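Local coordinates for DUF1896 domain-containing protein (Porphyromonas gingivalis, PDB 2APL) that is of unknown function but folds as an all-helical single chain belonging to the DUF1896 family, at residues A[84-87]-A[88-92]; A[51-54]-A[55-59]. One frame throughout, in Å; residues are numbered along the deposited sequence.

Interaction 1. Residues A[84-87]-A[88-92]; sequences REFE and QELPS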
loop_
_atom_site.group_PDB
_atom_site.type_symbol
_atom_site.label_atom_id
_atom_site.label_comp_id
_atom_site.label_asym_id
_atom_site.label_seq_id
_atom_site.Cartn_x
_atom_site.Cartn_y
_atom_site.Cartn_z
ATOM N N ARG A 84 15.580 -1.932 8.046
ATOM C CA ARG A 84 16.430 -3.132 8.077
ATOM C C ARG A 84 17.883 -2.854 7.744
ATOM O O ARG A 84 18.788 -3.502 8.282
ATOM C CB ARG A 84 15.897 -4.208 7.134
ATOM C CG ARG A 84 14.677 -5.001 7.643
ATOM C CD ARG A 84 14.204 -5.888 6.505
ATOM N NE ARG A 84 13.345 -6.987 6.928
ATOM C CZ ARG A 84 12.650 -7.764 6.094
ATOM N NH1 ARG A 84 12.714 -7.559 4.770
ATOM N NH2 ARG A 84 11.884 -8.745 6.582
ATOM N N GLU A 85 18.098 -1.878 6.868
ATOM C CA GLU A 85 19.392 -1.678 6.260
ATOM C C GLU A 85 20.072 -0.382 6.700
ATOM O O GLU A 85 21.275 -0.239 6.547
ATOM C CB GLU A 85 19.271 -1.731 4.714
ATOM C CG GLU A 85 18.485 -2.945 4.159
ATOM C CD GLU A 85 19.055 -4.302 4.581
ATOM O OE1 GLU A 85 20.279 -4.429 4.671
ATOM O OE2 GLU A 85 18.276 -5.248 4.832
ATOM N N PHE A 86 19.312 0.572 7.208
ATOM C CA PHE A 86 19.880 1.894 7.510
ATOM C C PHE A 86 19.583 2.331 8.956
ATOM O O PHE A 86 19.562 3.520 9.279
ATOM C CB PHE A 86 19.379 2.924 6.485
ATOM C CG PHE A 86 19.822 2.617 5.073
ATOM C CD1 PHE A 86 21.103 2.967 4.649
ATOM C CD2 PHE A 86 18.965 1.940 4.186
ATOM C CE1 PHE A 86 21.538 2.648 3.409
ATOM C CE2 PHE A 86 19.412 1.606 2.908
ATOM C CZ PHE A 86 20.681 1.988 2.514
ATOM N N GLU A 87 19.397 1.344 9.822
ATOM C CA GLU A 87 18.985 1.575 11.194
ATOM C C GLU A 87 20.006 2.433 11.960
ATOM O O GLU A 87 19.627 3.331 12.707
ATOM C CB GLU A 87 18.726 0.228 11.871
ATOM C CG GLU A 87 17.786 0.268 13.018
ATOM C CD GLU A 87 18.486 0.347 14.332
ATOM O OE1 GLU A 87 19.544 -0.296 14.472
ATOM O OE2 GLU A 87 17.966 1.020 15.246
ATOM N N GLN A 88 21.292 2.165 11.737
ATOM C CA GLN A 88 22.382 2.955 12.304
ATOM C C GLN A 88 22.479 4.413 11.791
ATOM O O GLN A 88 22.716 5.335 12.574
ATOM C CB GLN A 88 23.731 2.224 12.100
ATOM C CG GLN A 88 24.036 1.189 13.200
ATOM C CD GLN A 88 25.443 0.581 13.116
ATOM O OE1 GLN A 88 26.340 1.122 12.469
ATOM N NE2 GLN A 88 25.631 -0.544 13.781
ATOM N N GLU A 89 22.297 4.621 10.495
ATOM C CA GLU A 89 22.403 5.966 9.891
ATOM C C GLU A 89 21.110 6.784 9.892
ATOM O O GLU A 89 21.139 8.011 9.787
ATOM C CB GLU A 89 22.851 5.863 8.436
ATOM C CG GLU A 89 24.040 4.927 8.202
ATOM C CD GLU A 89 23.610 3.526 7.676
ATOM O OE1 GLU A 89 22.694 2.902 8.291
ATOM O OE2 GLU A 89 24.232 3.068 6.670
ATOM N N LEU A 90 19.981 6.092 9.948
ATOM C CA LEU A 90 18.671 6.743 9.820
ATOM C C LEU A 90 17.689 6.053 10.784
ATOM O O LEU A 90 16.774 5.321 10.361
ATOM C CB LEU A 90 18.178 6.719 8.333
ATOM C CG LEU A 90 19.091 7.053 7.130
ATOM C CD1 LEU A 90 18.474 6.590 5.807
ATOM C CD2 LEU A 90 19.483 8.538 7.015
ATOM N N PRO A 91 17.914 6.227 12.115
ATOM C CA PRO A 91 17.030 5.524 13.035
ATOM C C PRO A 91 15.679 6.210 13.116
ATOM O O PRO A 91 15.552 7.366 12.719
ATOM C CB PRO A 91 17.754 5.600 14.384
ATOM C CG PRO A 91 18.774 6.671 14.223
ATOM C CD PRO A 91 18.934 7.036 12.810
ATOM N N SER A 92 14.691 5.460 13.591
ATOM C CA SER A 92 13.352 5.932 13.859
ATOM C C SER A 92 13.367 7.281 14.626
ATOM O O SER A 92 14.178 7.471 15.522
ATOM C CB SER A 92 12.597 4.837 14.629
ATOM O OG SER A 92 11.307 5.245 15.044
#
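Phe86 and Leu90 meet through both backbone and side chain. The polar link is one hydrogen bond, Leu90 N to Phe86 O at 2.7 Å, bent at the hydrogen (142°) although the donor lies nearly in line with the carbonyl. An apolar contact follows the same pair: CD1 of Leu90 packs on CB of Phe86 at 3.8 Å and approaches the ring obliquely. Phe86 is the first residue past helix 74-85 to abandon helical backbone angles, but Glu87 to Glu89 keep near-helical ones, so the bond closes a single isolated helical turn in the loop to helix 94-103. Both side chains turn inward, Phe86 onto Val81, Ile138 and Val139 and Leu90 onto Leu82, which ties the turn to helices 74-85 and 126-143.

The Glu89 carboxylate meets Phe86 by van der Waals contact, without a hydrogen bond. Its chain bends at chi2 (100°), bringing the acid back beside Phe86: OE1 comes within 3.1 Å of Phe86 CA, while OE2 approaches the ring obliquely, 3.7 Å from Phe86 CD1, with ring and carboxylate planes 36° apart. Pro91 CB rests 3.4 Å from Glu87 O, also in van der Waals contact.

Interaction 2. Residues A[51-54]-A[55-59]; sequences QGFS and HPEAE
OE1 of Glu57 takes two donors from Ser54, one strong and one weak. The strong bond comes from Ser54 N at 2.8 Å, almost straight at 176°, and uses the anti lone pair of the oxygen; the weak one comes from Ser54 OG at 3.3 Å. In return, Glu57 N donates to Ser54 OG at 3.1 Å in a fairly straight bond. These reciprocal bonds between side chain and backbone define a capping box, with Ser54 as the N-cap of helix 55-67. Torsions on both residues make it possible: Ser54 OG sits between its own N and carbonyl carbon (chi1 72°), facing the first turn, while Glu57 CG stands beside its backbone N, anti to the carbonyl carbon, which sends the chain back toward the residue before the helix, and its extended course beyond CG completes the reach. The first main-chain bond of the helix, Ala58 N to Ser54 O at 2.8 Å, starts from the same serine.

Carbon atoms of Pro56 and Phe53 lie against the box oxygens. Pro56 CD is 3.2 Å from Ser54 OG, and Phe53 CB is 3.8 Å from Glu57 OE1, which also lies at the edge of the phenyl ring near its plane; ring and carboxylate planes are 68° apart.

Just upstream, Gly52 closes helix 31-51 in a Schellman motif with positive phi, so the C-terminal end of one helix and the capped start of the next are separated by a very short turn. Ala58 packs back on Tyr45, Ala48 and Val49 of helix 31-51, Phe53 touches Ala48, and His55, whose ND1 is hydrogen-bonded to Tyr45 OH, also meets Glu8 of helix 3-23.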
loop_
_atom_site.group_PDB
_atom_site.type_symbol
_atom_site.label_atom_id
_atom_site.label_comp_id
_atom_site.label_asym_id
_atom_site.label_seq_id
_atom_site.Cartn_x
_atom_site.Cartn_y
_atom_site.Cartn_z
ATOM N N GLN A 51 -26.871 -14.380 -3.735
ATOM C CA GLN A 51 -26.609 -15.626 -4.421
ATOM C C GLN A 51 -26.549 -16.809 -3.489
ATOM O O GLN A 51 -26.399 -17.941 -3.970
ATOM C CB GLN A 51 -25.303 -15.571 -5.188
ATOM C CG GLN A 51 -25.396 -14.701 -6.399
ATOM C CD GLN A 51 -24.041 -14.338 -6.917
ATOM O OE1 GLN A 51 -23.027 -14.943 -6.524
ATOM N NE2 GLN A 51 -23.993 -13.347 -7.788
ATOM N N GLY A 52 -26.673 -16.550 -2.184
ATOM C CA GLY A 52 -26.736 -17.604 -1.179
ATOM C C GLY A 52 -25.589 -17.699 -0.192
ATOM O O GLY A 52 -25.565 -18.600 0.642
ATOM N N PHE A 53 -24.610 -16.813 -0.296
ATOM C CA PHE A 53 -23.455 -16.869 0.613
ATOM C C PHE A 53 -23.867 -16.318 1.983
ATOM O O PHE A 53 -24.791 -15.501 2.080
ATOM C CB PHE A 53 -22.248 -16.101 0.014
ATOM C CG PHE A 53 -21.666 -16.745 -1.223
ATOM C CD1 PHE A 53 -20.714 -17.777 -1.119
ATOM C CD2 PHE A 53 -22.018 -16.286 -2.482
ATOM C CE1 PHE A 53 -20.161 -18.368 -2.239
ATOM C CE2 PHE A 53 -21.468 -16.878 -3.644
ATOM C CZ PHE A 53 -20.525 -17.916 -3.515
ATOM N N SER A 54 -23.195 -16.743 3.045
ATOM C CA SER A 54 -23.526 -16.210 4.348
ATOM C C SER A 54 -22.982 -14.774 4.488
ATOM O O SER A 54 -22.142 -14.308 3.670
ATOM C CB SER A 54 -22.890 -17.093 5.425
ATOM O OG SER A 54 -21.477 -16.892 5.425
ATOM N N HIS A 55 -23.412 -14.079 5.535
ATOM C CA HIS A 55 -22.833 -12.732 5.864
ATOM C C HIS A 55 -21.286 -12.674 5.999
ATOM O O HIS A 55 -20.635 -11.786 5.416
ATOM C CB HIS A 55 -23.582 -12.120 7.076
ATOM C CG HIS A 55 -22.903 -10.922 7.681
ATOM N ND1 HIS A 55 -22.836 -9.697 7.037
ATOM C CD2 HIS A 55 -22.268 -10.763 8.873
ATOM C CE1 HIS A 55 -22.159 -8.851 7.800
ATOM N NE2 HIS A 55 -21.797 -9.476 8.914
ATOM N N PRO A 56 -20.686 -13.594 6.789
ATOM C CA PRO A 56 -19.232 -13.644 6.882
ATOM C C PRO A 56 -18.547 -13.979 5.560
ATOM O O PRO A 56 -17.473 -13.426 5.256
ATOM C CB PRO A 56 -18.962 -14.770 7.881
ATOM C CG PRO A 56 -20.283 -15.149 8.482
ATOM C CD PRO A 56 -21.357 -14.607 7.640
ATOM N N GLU A 57 -19.116 -14.905 4.793
ATOM C CA GLU A 57 -18.553 -15.219 3.486
ATOM C C GLU A 57 -18.606 -13.991 2.606
ATOM O O GLU A 57 -17.621 -13.694 1.941
ATOM C CB GLU A 57 -19.289 -16.379 2.811
ATOM C CG GLU A 57 -19.144 -17.659 3.588
ATOM C CD GLU A 57 -19.985 -18.798 3.013
ATOM O OE1 GLU A 57 -21.173 -18.626 2.650
ATOM O OE2 GLU A 57 -19.420 -19.890 2.912
ATOM N N ALA A 58 -19.742 -13.286 2.608
ATOM C CA ALA A 58 -19.949 -12.131 1.738
ATOM C C ALA A 58 -18.945 -10.999 2.115
ATOM O O ALA A 58 -18.320 -10.364 1.236
ATOM C CB ALA A 58 -21.457 -11.627 1.810
ATOM N N GLU A 59 -18.773 -10.781 3.424
ATOM C CA GLU A 59 -17.858 -9.773 3.912
ATOM C C GLU A 59 -16.398 -10.075 3.558
ATOM O O GLU A 59 -15.616 -9.158 3.257
ATOM C CB GLU A 59 -18.006 -9.617 5.423
ATOM C CG GLU A 59 -18.085 -8.157 5.796
ATOM C CD GLU A 59 -18.616 -7.875 7.208
ATOM O OE1 GLU A 59 -18.090 -8.491 8.180
ATOM O OE2 GLU A 59 -19.526 -7.004 7.324
#

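How the interactions relate
Interactions 1 and 2 are separate local turns, with centres about 45 Å apart and nearest atoms about 28 Å apart, so neither touches the other. They lie on opposite sides of the chain's centre, about 22 Å from it for interaction 1 and 26 Å for interaction 2. Along the sequence they come in series: interaction 2 covers the link from helix 31-51 into helix 55-67, and interaction 1 the exit from helix 74-85, the next helix in the chain. One is a helix start marked by polar side-chain capping, the other the turn just after a helix, where Phe86 and Leu90 are buried. The function is unknown, so neither turn can be related to an active site.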